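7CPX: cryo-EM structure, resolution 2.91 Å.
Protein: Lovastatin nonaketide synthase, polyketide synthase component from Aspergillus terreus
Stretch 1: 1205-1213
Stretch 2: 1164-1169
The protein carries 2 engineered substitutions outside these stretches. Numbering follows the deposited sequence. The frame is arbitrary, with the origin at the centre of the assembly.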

# COMPACT_ATOMS: atom_id res chain seq x y z
N THR A 1205 20.58 -12.57 8.78
CA THR A 1205 21.53 -11.54 8.34
C THR A 1205 22.28 -12.06 7.13
O THR A 1205 23.01 -13.04 7.24
CB THR A 1205 22.49 -11.18 9.46
OG1 THR A 1205 21.76 -10.83 10.64
CG2 THR A 1205 23.34 -10.00 9.03
N LEU A 1206 22.12 -11.39 6.00
CA LEU A 1206 22.65 -11.84 4.73
C LEU A 1206 23.61 -10.81 4.15
O LEU A 1206 23.35 -9.60 4.21
CB LEU A 1206 21.52 -12.12 3.74
CG LEU A 1206 21.92 -12.59 2.35
CD1 LEU A 1206 21.07 -13.77 1.93
CD2 LEU A 1206 21.80 -11.47 1.35
N VAL A 1207 24.71 -11.29 3.60
CA VAL A 1207 25.66 -10.45 2.88
C VAL A 1207 25.32 -10.54 1.40
O VAL A 1207 25.76 -11.48 0.72
CB VAL A 1207 27.12 -10.87 3.15
CG1 VAL A 1207 28.08 -9.96 2.42
CG2 VAL A 1207 27.41 -10.87 4.64
N PRO A 1208 24.53 -9.60 0.86
CA PRO A 1208 24.06 -9.77 -0.52
C PRO A 1208 25.19 -9.90 -1.53
O PRO A 1208 25.06 -10.65 -2.50
CB PRO A 1208 23.22 -8.51 -0.75
CG PRO A 1208 23.77 -7.52 0.21
CD PRO A 1208 24.14 -8.30 1.42
N SER A 1209 26.29 -9.17 -1.33
CA SER A 1209 27.41 -9.27 -2.26
C SER A 1209 27.91 -10.70 -2.35
O SER A 1209 28.07 -11.25 -3.45
CB SER A 1209 28.53 -8.33 -1.82
OG SER A 1209 29.65 -8.42 -2.69
N LEU A 1210 28.15 -11.34 -1.20
CA LEU A 1210 28.68 -12.69 -1.19
C LEU A 1210 27.67 -13.69 -1.75
O LEU A 1210 28.04 -14.62 -2.48
CB LEU A 1210 29.09 -13.09 0.22
CG LEU A 1210 30.23 -12.27 0.83
CD1 LEU A 1210 30.46 -12.69 2.27
CD2 LEU A 1210 31.50 -12.42 0.02
N CYS A 1211 26.39 -13.51 -1.42
CA CYS A 1211 25.37 -14.43 -1.93
C CYS A 1211 25.28 -14.35 -3.45
O CYS A 1211 25.23 -15.38 -4.13
CB CYS A 1211 24.02 -14.12 -1.29
SG CYS A 1211 23.92 -14.56 0.45
N LEU A 1212 25.26 -13.13 -4.00
CA LEU A 1212 25.22 -12.97 -5.44
C LEU A 1212 26.49 -13.53 -6.09
O LEU A 1212 26.43 -14.15 -7.15
CB LEU A 1212 25.04 -11.50 -5.81
CG LEU A 1212 23.73 -10.87 -5.32
CD1 LEU A 1212 23.76 -9.36 -5.54
CD2 LEU A 1212 22.53 -11.48 -6.02
N ALA A 1213 27.64 -13.31 -5.45
CA ALA A 1213 28.89 -13.83 -5.99
C ALA A 1213 28.86 -15.35 -6.05
O ALA A 1213 29.28 -15.96 -7.05
CB ALA A 1213 30.07 -13.35 -5.14
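Stretch 2 (1164-1169) CPLLLH

Leucine packing against the first turns of a helix shows how rotamers, together with backbone position, build an apolar contact, and this pair of segments from the lovastatin nonaketide synthase is a compact example. Stretch 1 leaves a strand at L1206, passes through V1207 at the N-cap position, and enters a helix at P1208. The first helical hydrogen bonds are regular: C1211 N donates to V1207 O at 3.0 Å and L1212 N to P1208 O at 2.9 Å. Stretch 2 is extended at C1164 and P1165, turns at L1167, where phi/psi of -59/-50 is a helical value in an otherwise extended run, and opens again at L1168 (-138/139). It runs past the helix from the L1212 level, where P1165 and L1166 lie, back toward the strand end, where L1168 meets L1206. No hydrogen bond joins the two stretches; side-chain packing dominates.

The centre is L1167. Its CA lies 5.8 Å from the CA of L1212, yet its CA-to-CB bond points sideways to stretch 1. The m,t rotamer (chi1 -67°, chi2 174°) brings the branched end of the side chain nearer: CD2 lies 3.3 Å from P1208 CB and 4.0 Å from L1212 CG, and both CD1 and CD2 lie 4.0 Å from L1206 CD2. One leucine thus touches the strand end and the start of the helix, as far as L1212.

L1212 follows the same logic from the other side of the contact. Its CB also leaves sideways, and the m,t rotamer (-62°, 171°), common for leucine in helices, carries CD2 to 3.6 Å from L1166 O and 4.3 Å from P1165 CG. L1166 contributes backbone here, for its own CB points away from stretch 1.

L1206 differs, since its CB already points toward stretch 2. Its chi1 is t (180°), but chi2 of 134° lies between wells. In this conformation CD1 comes to 3.2 Å from L1168 CD1, a tight approach for two methyl carbons, while CD2 faces L1167. L1168, with chi1 -77° and chi2 166°, starts sideways, as L1167 does, and its end comes nearer.

C1211 adds a contact with the backbone: its CB, directed toward stretch 2, lies 3.5 Å from L1167 O. V1207 and S1209 point their CB away from stretch 2 and take no part; V1207 is buried, S1209 exposed. Where the CA-to-CB bond runs sideways, chi1 and chi2 together place the leucine methyls within reach of the neighbouring segment.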

# COMPACT_ATOMS: atom_id res chain seq x y z
N CYS A 1164 18.28 -11.01 -13.89
CA CYS A 1164 19.28 -10.87 -12.84
C CYS A 1164 19.02 -11.89 -11.75
O CYS A 1164 17.87 -12.28 -11.52
CB CYS A 1164 19.25 -9.45 -12.24
SG CYS A 1164 17.67 -8.99 -11.50
N PRO A 1165 20.06 -12.33 -11.05
CA PRO A 1165 19.87 -13.31 -9.98
C PRO A 1165 19.30 -12.69 -8.72
O PRO A 1165 19.41 -11.48 -8.48
CB PRO A 1165 21.29 -13.84 -9.74
CG PRO A 1165 22.16 -12.70 -10.08
CD PRO A 1165 21.48 -11.97 -11.21
N LEU A 1166 18.67 -13.53 -7.91
CA LEU A 1166 18.16 -13.13 -6.61
C LEU A 1166 19.19 -13.42 -5.53
O LEU A 1166 20.13 -14.19 -5.72
CB LEU A 1166 16.85 -13.85 -6.29
CG LEU A 1166 15.58 -13.27 -6.91
CD1 LEU A 1166 15.63 -13.34 -8.43
CD2 LEU A 1166 14.35 -13.99 -6.38
N LEU A 1167 19.00 -12.79 -4.37
CA LEU A 1167 19.90 -13.02 -3.25
C LEU A 1167 19.92 -14.49 -2.86
O LEU A 1167 20.99 -15.09 -2.73
CB LEU A 1167 19.47 -12.17 -2.06
CG LEU A 1167 19.61 -10.66 -2.23
CD1 LEU A 1167 19.02 -9.94 -1.04
CD2 LEU A 1167 21.07 -10.29 -2.42
N LEU A 1168 18.75 -15.08 -2.68
CA LEU A 1168 18.63 -16.45 -2.23
C LEU A 1168 17.54 -17.16 -3.02
O LEU A 1168 16.48 -16.58 -3.29
CB LEU A 1168 18.29 -16.53 -0.74
CG LEU A 1168 19.42 -16.28 0.25
CD1 LEU A 1168 18.86 -16.06 1.64
CD2 LEU A 1168 20.38 -17.45 0.26
N HIS A 1169 17.81 -18.40 -3.39
CA HIS A 1169 16.75 -19.29 -3.82
C HIS A 1169 16.05 -19.80 -2.56
O HIS A 1169 16.68 -20.47 -1.75
CB HIS A 1169 17.31 -20.44 -4.63
CG HIS A 1169 16.28 -21.31 -5.28
ND1 HIS A 1169 14.97 -21.36 -4.85
CD2 HIS A 1169 16.36 -22.16 -6.33
CE1 HIS A 1169 14.30 -22.21 -5.61
NE2 HIS A 1169 15.12 -22.71 -6.51